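Local coordinates for protein KLLA0F20702p (Kluyveromyces lactis, PDB 5Y5A) that probably serves as the Est1 subunit of yeast telomerase and helps to recruit the enzyme to telomeres by binding Cdc13, at residues P476-F481 with F501-L506; Y480-D485 with S531-V536. All coordinates share one frame; numbering follows the deposited sequence.

Contact 1 (P476-F481 with F501-L506); sequences PTRDYF and FNDEKL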
loop_
_atom_site.group_PDB
_atom_site.type_symbol
_atom_site.label_atom_id
_atom_site.label_comp_id
_atom_site.label_asym_id
_atom_site.label_seq_id
_atom_site.Cartn_x
_atom_site.Cartn_y
_atom_site.Cartn_z
ATOM N N PRO A 476 -1.138 -24.243 -11.990
ATOM C CA PRO A 476 -2.557 -23.878 -12.042
ATOM C C PRO A 476 -2.802 -22.580 -12.817
ATOM O O PRO A 476 -1.901 -21.753 -12.951
ATOM C CB PRO A 476 -2.934 -23.709 -10.564
ATOM C CG PRO A 476 -1.856 -24.413 -9.800
ATOM C CD PRO A 476 -0.619 -24.240 -10.612
ATOM N N THR A 477 -4.013 -22.423 -13.342
ATOM C CA THR A 477 -4.410 -21.185 -13.999
ATOM C C THR A 477 -5.751 -20.702 -13.467
ATOM O O THR A 477 -6.343 -21.320 -12.577
ATOM C CB THR A 477 -4.509 -21.347 -15.524
ATOM O OG1 THR A 477 -5.569 -22.253 -15.851
ATOM C CG2 THR A 477 -3.199 -21.871 -16.100
ATOM N N ARG A 478 -6.229 -19.604 -14.039
ATOM C CA ARG A 478 -7.393 -18.898 -13.525
ATOM C C ARG A 478 -7.849 -17.829 -14.506
ATOM O O ARG A 478 -7.157 -17.534 -15.482
ATOM C CB ARG A 478 -7.063 -18.257 -12.191
ATOM C CG ARG A 478 -5.913 -17.284 -12.298
ATOM C CD ARG A 478 -5.668 -16.635 -10.981
ATOM N NE ARG A 478 -4.507 -15.756 -10.998
ATOM C CZ ARG A 478 -4.202 -14.951 -9.991
ATOM N NH1 ARG A 478 -4.993 -14.932 -8.924
ATOM N NH2 ARG A 478 -3.128 -14.172 -10.045
ATOM N N ASP A 479 -9.002 -17.227 -14.234
ATOM C CA ASP A 479 -9.585 -16.283 -15.178
ATOM C C ASP A 479 -9.567 -14.840 -14.691
ATOM O O ASP A 479 -9.881 -13.924 -15.456
ATOM C CB ASP A 479 -11.016 -16.703 -15.511
ATOM C CG ASP A 479 -11.063 -17.986 -16.313
ATOM O OD1 ASP A 479 -10.074 -18.270 -17.022
ATOM O OD2 ASP A 479 -12.075 -18.712 -16.232
ATOM N N TYR A 480 -9.178 -14.636 -13.434
ATOM C CA TYR A 480 -9.172 -13.297 -12.858
ATOM C C TYR A 480 -8.308 -13.210 -11.606
ATOM O O TYR A 480 -7.914 -14.230 -11.035
ATOM C CB TYR A 480 -10.605 -12.846 -12.539
ATOM C CG TYR A 480 -11.347 -13.717 -11.539
ATOM C CD1 TYR A 480 -11.283 -13.451 -10.175
ATOM C CD2 TYR A 480 -12.126 -14.793 -11.960
ATOM C CE1 TYR A 480 -11.960 -14.232 -9.259
ATOM C CE2 TYR A 480 -12.807 -15.584 -11.045
ATOM C CZ TYR A 480 -12.720 -15.297 -9.696
ATOM O OH TYR A 480 -13.396 -16.076 -8.779
ATOM N N PHE A 481 -8.016 -11.980 -11.189
ATOM C CA PHE A 481 -7.208 -11.733 -9.997
ATOM C C PHE A 481 -8.014 -11.935 -8.716
ATOM O O PHE A 481 -9.211 -11.643 -8.677
ATOM C CB PHE A 481 -6.635 -10.312 -10.020
ATOM C CG PHE A 481 -5.294 -10.200 -10.691
ATOM C CD1 PHE A 481 -4.775 -11.258 -11.423
ATOM C CD2 PHE A 481 -4.546 -9.039 -10.574
ATOM C CE1 PHE A 481 -3.545 -11.153 -12.034
ATOM C CE2 PHE A 481 -3.312 -8.926 -11.187
ATOM C CZ PHE A 481 -2.809 -9.986 -11.915
ATOM N N PHE A 501 0.686 -18.339 -10.006
ATOM C CA PHE A 501 -0.160 -18.761 -11.116
ATOM C C PHE A 501 0.529 -18.460 -12.436
ATOM O O PHE A 501 1.445 -17.639 -12.490
ATOM C CB PHE A 501 -1.513 -18.046 -11.097
ATOM C CG PHE A 501 -2.457 -18.537 -10.045
ATOM C CD1 PHE A 501 -3.258 -19.648 -10.274
ATOM C CD2 PHE A 501 -2.566 -17.874 -8.836
ATOM C CE1 PHE A 501 -4.144 -20.096 -9.309
ATOM C CE2 PHE A 501 -3.439 -18.315 -7.869
ATOM C CZ PHE A 501 -4.235 -19.425 -8.103
ATOM N N ASN A 502 0.072 -19.108 -13.501
ATOM C CA ASN A 502 0.461 -18.705 -14.844
ATOM C C ASN A 502 -0.672 -17.908 -15.480
ATOM O O ASN A 502 -1.602 -18.481 -16.052
ATOM C CB ASN A 502 0.818 -19.920 -15.707
ATOM C CG ASN A 502 1.554 -19.536 -16.981
ATOM O OD1 ASN A 502 1.910 -18.373 -17.182
ATOM N ND2 ASN A 502 1.796 -20.518 -17.842
ATOM N N ASP A 503 -0.599 -16.585 -15.359
ATOM C CA ASP A 503 -1.651 -15.708 -15.867
ATOM C C ASP A 503 -1.365 -15.328 -17.314
ATOM O O ASP A 503 -1.894 -14.344 -17.831
ATOM C CB ASP A 503 -1.781 -14.460 -14.990
ATOM C CG ASP A 503 -2.258 -14.787 -13.582
ATOM O OD1 ASP A 503 -3.101 -15.701 -13.444
ATOM O OD2 ASP A 503 -1.789 -14.143 -12.616
ATOM N N GLU A 504 -0.515 -16.130 -17.947
ATOM C CA GLU A 504 -0.108 -15.951 -19.334
ATOM C C GLU A 504 -1.289 -15.634 -20.243
ATOM O O GLU A 504 -1.299 -14.613 -20.922
ATOM C CB GLU A 504 0.597 -17.217 -19.823
ATOM C CG GLU A 504 1.523 -17.037 -21.003
ATOM C CD GLU A 504 2.173 -18.348 -21.417
ATOM O OE1 GLU A 504 1.887 -19.383 -20.777
ATOM O OE2 GLU A 504 2.968 -18.350 -22.381
ATOM N N LYS A 505 -2.295 -16.503 -20.217
ATOM C CA LYS A 505 -3.441 -16.391 -21.111
ATOM C C LYS A 505 -4.400 -15.235 -20.810
ATOM O O LYS A 505 -5.201 -14.871 -21.673
ATOM C CB LYS A 505 -4.229 -17.698 -21.095
ATOM C CG LYS A 505 -4.811 -18.052 -19.742
ATOM C CD LYS A 505 -5.374 -19.454 -19.784
ATOM C CE LYS A 505 -5.891 -19.892 -18.433
ATOM N NZ LYS A 505 -6.029 -21.376 -18.400
ATOM N N LEU A 506 -4.347 -14.674 -19.618
ATOM C CA LEU A 506 -5.252 -13.598 -19.277
ATOM C C LEU A 506 -5.195 -12.437 -20.237
ATOM O O LEU A 506 -6.188 -11.809 -20.521
ATOM C CB LEU A 506 -4.934 -13.072 -17.886
ATOM C CG LEU A 506 -5.439 -13.845 -16.684
ATOM C CD1 LEU A 506 -5.584 -12.929 -15.497
ATOM C CD2 LEU A 506 -6.768 -14.468 -17.020
#
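Lys505 NZ donates a hydrogen bond of 2.7 Å to Thr477 OG1, near the solvent-facing edge of the contact. The two side chains cross at about a right angle.

Deeper in, Arg478 carries the contact. Its CG stands between the backbone N and the carbonyl carbon (chi1 59°), and the chain then runs extended to NE. The guanidinium grips Asp503 side-on. Arg478 NE meets Asp503 OD1 at 2.8 Å, and Arg478 NH2 meets Asp503 OD2 at 2.9 Å. Guanidinium and carboxylate are nearly coplanar, 22° apart. One guanidinium face lies flat on the Phe501 ring, with the planes 13° apart. Arg478 CZ is 3.5 Å from Phe501 CD2, and Arg478 CD makes a CH-pi contact over the ring centre. On the opposite face, Phe481 CD1 sits toward the rim. The remaining nitrogen, NH1, forms a salt bridge with Asp485. The group is thus held at its edge and on both faces, which fixes its rotation. An alanine here would probably leave Asp503 without its two-nitrogen grip and Asp485 without this partner, and would lose the stack on Phe501.

The backbones are joined by a weak bond of 3.3 Å from Asn502 N to Pro476 O. Leu506 CD2 packs 3.5 Å from the carbonyl oxygen Asp479 O. Phe481, Asp503 and Leu506 also pack on apolar side chains of the bound peptide, probably from Cdc13. The contact joins two loops through a side-on arginine-aspartate salt bridge and a guanidinium-aromatic stack, beside the site of the bound peptide.

Contact 2 (Y480-D485 with S531-V536); sequences YFYEED and SSRVQV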
loop_
_atom_site.group_PDB
_atom_site.type_symbol
_atom_site.label_atom_id
_atom_site.label_comp_id
_atom_site.label_asym_id
_atom_site.label_seq_id
_atom_site.Cartn_x
_atom_site.Cartn_y
_atom_site.Cartn_z
ATOM N N TYR A 480 -9.178 -14.636 -13.434
ATOM C CA TYR A 480 -9.172 -13.297 -12.858
ATOM C C TYR A 480 -8.308 -13.210 -11.606
ATOM O O TYR A 480 -7.914 -14.230 -11.035
ATOM C CB TYR A 480 -10.605 -12.846 -12.539
ATOM C CG TYR A 480 -11.347 -13.717 -11.539
ATOM C CD1 TYR A 480 -11.283 -13.451 -10.175
ATOM C CD2 TYR A 480 -12.126 -14.793 -11.960
ATOM C CE1 TYR A 480 -11.960 -14.232 -9.259
ATOM C CE2 TYR A 480 -12.807 -15.584 -11.045
ATOM C CZ TYR A 480 -12.720 -15.297 -9.696
ATOM O OH TYR A 480 -13.396 -16.076 -8.779
ATOM N N PHE A 481 -8.016 -11.980 -11.189
ATOM C CA PHE A 481 -7.208 -11.733 -9.997
ATOM C C PHE A 481 -8.014 -11.935 -8.716
ATOM O O PHE A 481 -9.211 -11.643 -8.677
ATOM C CB PHE A 481 -6.635 -10.312 -10.020
ATOM C CG PHE A 481 -5.294 -10.200 -10.691
ATOM C CD1 PHE A 481 -4.775 -11.258 -11.423
ATOM C CD2 PHE A 481 -4.546 -9.039 -10.574
ATOM C CE1 PHE A 481 -3.545 -11.153 -12.034
ATOM C CE2 PHE A 481 -3.312 -8.926 -11.187
ATOM C CZ PHE A 481 -2.809 -9.986 -11.915
ATOM N N TYR A 482 -7.351 -12.432 -7.674
ATOM C CA TYR A 482 -7.977 -12.590 -6.365
ATOM C C TYR A 482 -7.677 -11.368 -5.485
ATOM O O TYR A 482 -6.896 -10.493 -5.877
ATOM C CB TYR A 482 -7.500 -13.880 -5.687
ATOM C CG TYR A 482 -7.820 -15.140 -6.468
ATOM C CD1 TYR A 482 -8.908 -15.190 -7.329
ATOM C CD2 TYR A 482 -7.025 -16.273 -6.356
ATOM C CE1 TYR A 482 -9.197 -16.334 -8.052
ATOM C CE2 TYR A 482 -7.312 -17.426 -7.075
ATOM C CZ TYR A 482 -8.397 -17.446 -7.920
ATOM O OH TYR A 482 -8.680 -18.580 -8.638
ATOM N N GLU A 483 -8.295 -11.312 -4.304
ATOM C CA GLU A 483 -8.183 -10.146 -3.428
ATOM C C GLU A 483 -6.732 -9.782 -3.166
ATOM O O GLU A 483 -6.346 -8.618 -3.298
ATOM C CB GLU A 483 -8.898 -10.380 -2.088
ATOM C CG GLU A 483 -10.427 -10.393 -2.159
ATOM C CD GLU A 483 -11.008 -11.799 -2.266
ATOM O OE1 GLU A 483 -10.349 -12.686 -2.860
ATOM O OE2 GLU A 483 -12.127 -12.013 -1.750
ATOM N N GLU A 484 -5.928 -10.778 -2.804
ATOM C CA GLU A 484 -4.533 -10.523 -2.468
ATOM C C GLU A 484 -3.734 -10.083 -3.703
ATOM O O GLU A 484 -2.787 -9.309 -3.579
ATOM C CB GLU A 484 -3.889 -11.755 -1.811
ATOM C CG GLU A 484 -3.781 -13.003 -2.697
ATOM C CD GLU A 484 -4.974 -13.935 -2.569
ATOM O OE1 GLU A 484 -4.769 -15.167 -2.656
ATOM O OE2 GLU A 484 -6.109 -13.437 -2.372
ATOM N N ASP A 485 -4.121 -10.552 -4.887
ATOM C CA ASP A 485 -3.469 -10.108 -6.119
ATOM C C ASP A 485 -3.709 -8.617 -6.311
ATOM O O ASP A 485 -2.779 -7.840 -6.535
ATOM C CB ASP A 485 -3.988 -10.875 -7.347
ATOM C CG ASP A 485 -3.751 -12.374 -7.260
ATOM O OD1 ASP A 485 -2.624 -12.824 -7.531
ATOM O OD2 ASP A 485 -4.703 -13.106 -6.940
ATOM N N SER A 531 -10.195 -23.638 -3.407
ATOM C CA SER A 531 -9.617 -24.790 -4.087
ATOM C C SER A 531 -8.485 -24.356 -5.023
ATOM O O SER A 531 -7.412 -24.959 -5.040
ATOM C CB SER A 531 -10.697 -25.542 -4.861
ATOM O OG SER A 531 -10.157 -26.694 -5.478
ATOM N N SER A 532 -8.727 -23.288 -5.775
ATOM C CA SER A 532 -7.706 -22.707 -6.634
ATOM C C SER A 532 -6.445 -22.285 -5.862
ATOM O O SER A 532 -5.332 -22.507 -6.344
ATOM C CB SER A 532 -8.273 -21.509 -7.392
ATOM O OG SER A 532 -7.232 -20.804 -8.051
ATOM N N ARG A 533 -6.608 -21.677 -4.681
ATOM C CA ARG A 533 -5.449 -21.317 -3.850
ATOM C C ARG A 533 -4.710 -22.554 -3.341
ATOM O O ARG A 533 -3.484 -22.547 -3.215
ATOM C CB ARG A 533 -5.863 -20.445 -2.658
ATOM C CG ARG A 533 -6.306 -19.038 -3.032
ATOM C CD ARG A 533 -6.514 -18.176 -1.791
ATOM N NE ARG A 533 -6.892 -16.812 -2.143
ATOM C CZ ARG A 533 -8.143 -16.371 -2.210
ATOM N NH1 ARG A 533 -9.166 -17.183 -1.946
ATOM N NH2 ARG A 533 -8.371 -15.111 -2.545
ATOM N N VAL A 534 -5.464 -23.607 -3.031
ATOM C CA VAL A 534 -4.872 -24.855 -2.569
ATOM C C VAL A 534 -3.939 -25.413 -3.641
ATOM O O VAL A 534 -2.794 -25.776 -3.357
ATOM C CB VAL A 534 -5.956 -25.894 -2.211
ATOM C CG1 VAL A 534 -5.352 -27.292 -2.074
ATOM C CG2 VAL A 534 -6.672 -25.483 -0.926
ATOM N N GLN A 535 -4.419 -25.447 -4.878
ATOM C CA GLN A 535 -3.624 -25.961 -5.989
ATOM C C GLN A 535 -2.335 -25.164 -6.193
ATOM O O GLN A 535 -1.258 -25.735 -6.294
ATOM C CB GLN A 535 -4.453 -25.958 -7.270
ATOM C CG GLN A 535 -5.761 -26.707 -7.124
ATOM C CD GLN A 535 -6.502 -26.833 -8.431
ATOM O OE1 GLN A 535 -7.417 -26.059 -8.719
ATOM N NE2 GLN A 535 -6.115 -27.817 -9.235
ATOM N N VAL A 536 -2.445 -23.841 -6.231
ATOM C CA VAL A 536 -1.274 -23.022 -6.496
ATOM C C VAL A 536 -0.284 -23.115 -5.337
ATOM O O VAL A 536 0.923 -22.977 -5.534
ATOM C CB VAL A 536 -1.659 -21.537 -6.763
ATOM C CG1 VAL A 536 -2.319 -20.895 -5.535
ATOM C CG2 VAL A 536 -0.443 -20.737 -7.205
#
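Arg533 and Glu484 reach toward each other tip to tip. They are the centre of a salt-bridge network, completed by Glu483, that ties the start of helix 483-487 to helix 526-546.

The Arg533 chain is extended from CG to NE and brings the guanidinium across to the short helix. Glu484 is bent at chi2 (-92°), which turns CD aside from a straight course. The two flat groups end up nearly coplanar, 19° apart, and pair side-on. The bond from Arg533 NE to Glu484 OE1 is 2.7 Å long and almost straight. Arg533 NH2 bonds Glu484 OE2 at 2.8 Å. Each carboxylate oxygen uses its syn lone pair. OE1 of Glu484 also meets Arg427 of helix 421-433 in a second salt bridge, so two arginines share this buried carboxylate. That setting is likely to favour its ionised form.

Glu483 comes in differently. Its side chain crosses Arg533 at about a right angle, and Glu483 OE1 lies 3.1 Å from Arg533 NH2. The donor stands out of the Glu483 carboxylate plane, and the bond is more bent than those to Glu484. NH2 thus serves both glutamates.

Tyr482 occupies the N-cap position of helix 483-487, and Tyr482 N bonds Asp485 OD2 at 2.8 Å. The Tyr482 side chain slides past Arg533 in the opposite direction. The ring and guanidinium planes are 52° apart, so they do not stack. Tyr482 CD2 stands 3.9 Å above one guanidinium face, offset toward the rim, and Tyr482 CB is 3.5 Å from Arg533 NH2. Beyond the ring, Tyr482 OH meets Ser532 OG in a hydrogen bond of 2.7 Å at the ring edge.

Overall arrangement
Both contacts use the chain around residues 480-481, and their centres lie about 9 Å apart. Contact 1 joins two loops and is only partly buried, with exposed residues and the bound peptide at its borders. Contact 2 is smaller but buried, and joins a short helix to the long helix 526-546. Contact 1 combines one arginine-aspartate pair with a guanidinium stacked on a ring and apolar packing. Contact 2 relies on charges and one hydroxyl pair. They meet directly: Arg478 of contact 1 reaches Asp485 of contact 2, and Phe501 CZ packs 3.5 Å from Val536 CG1.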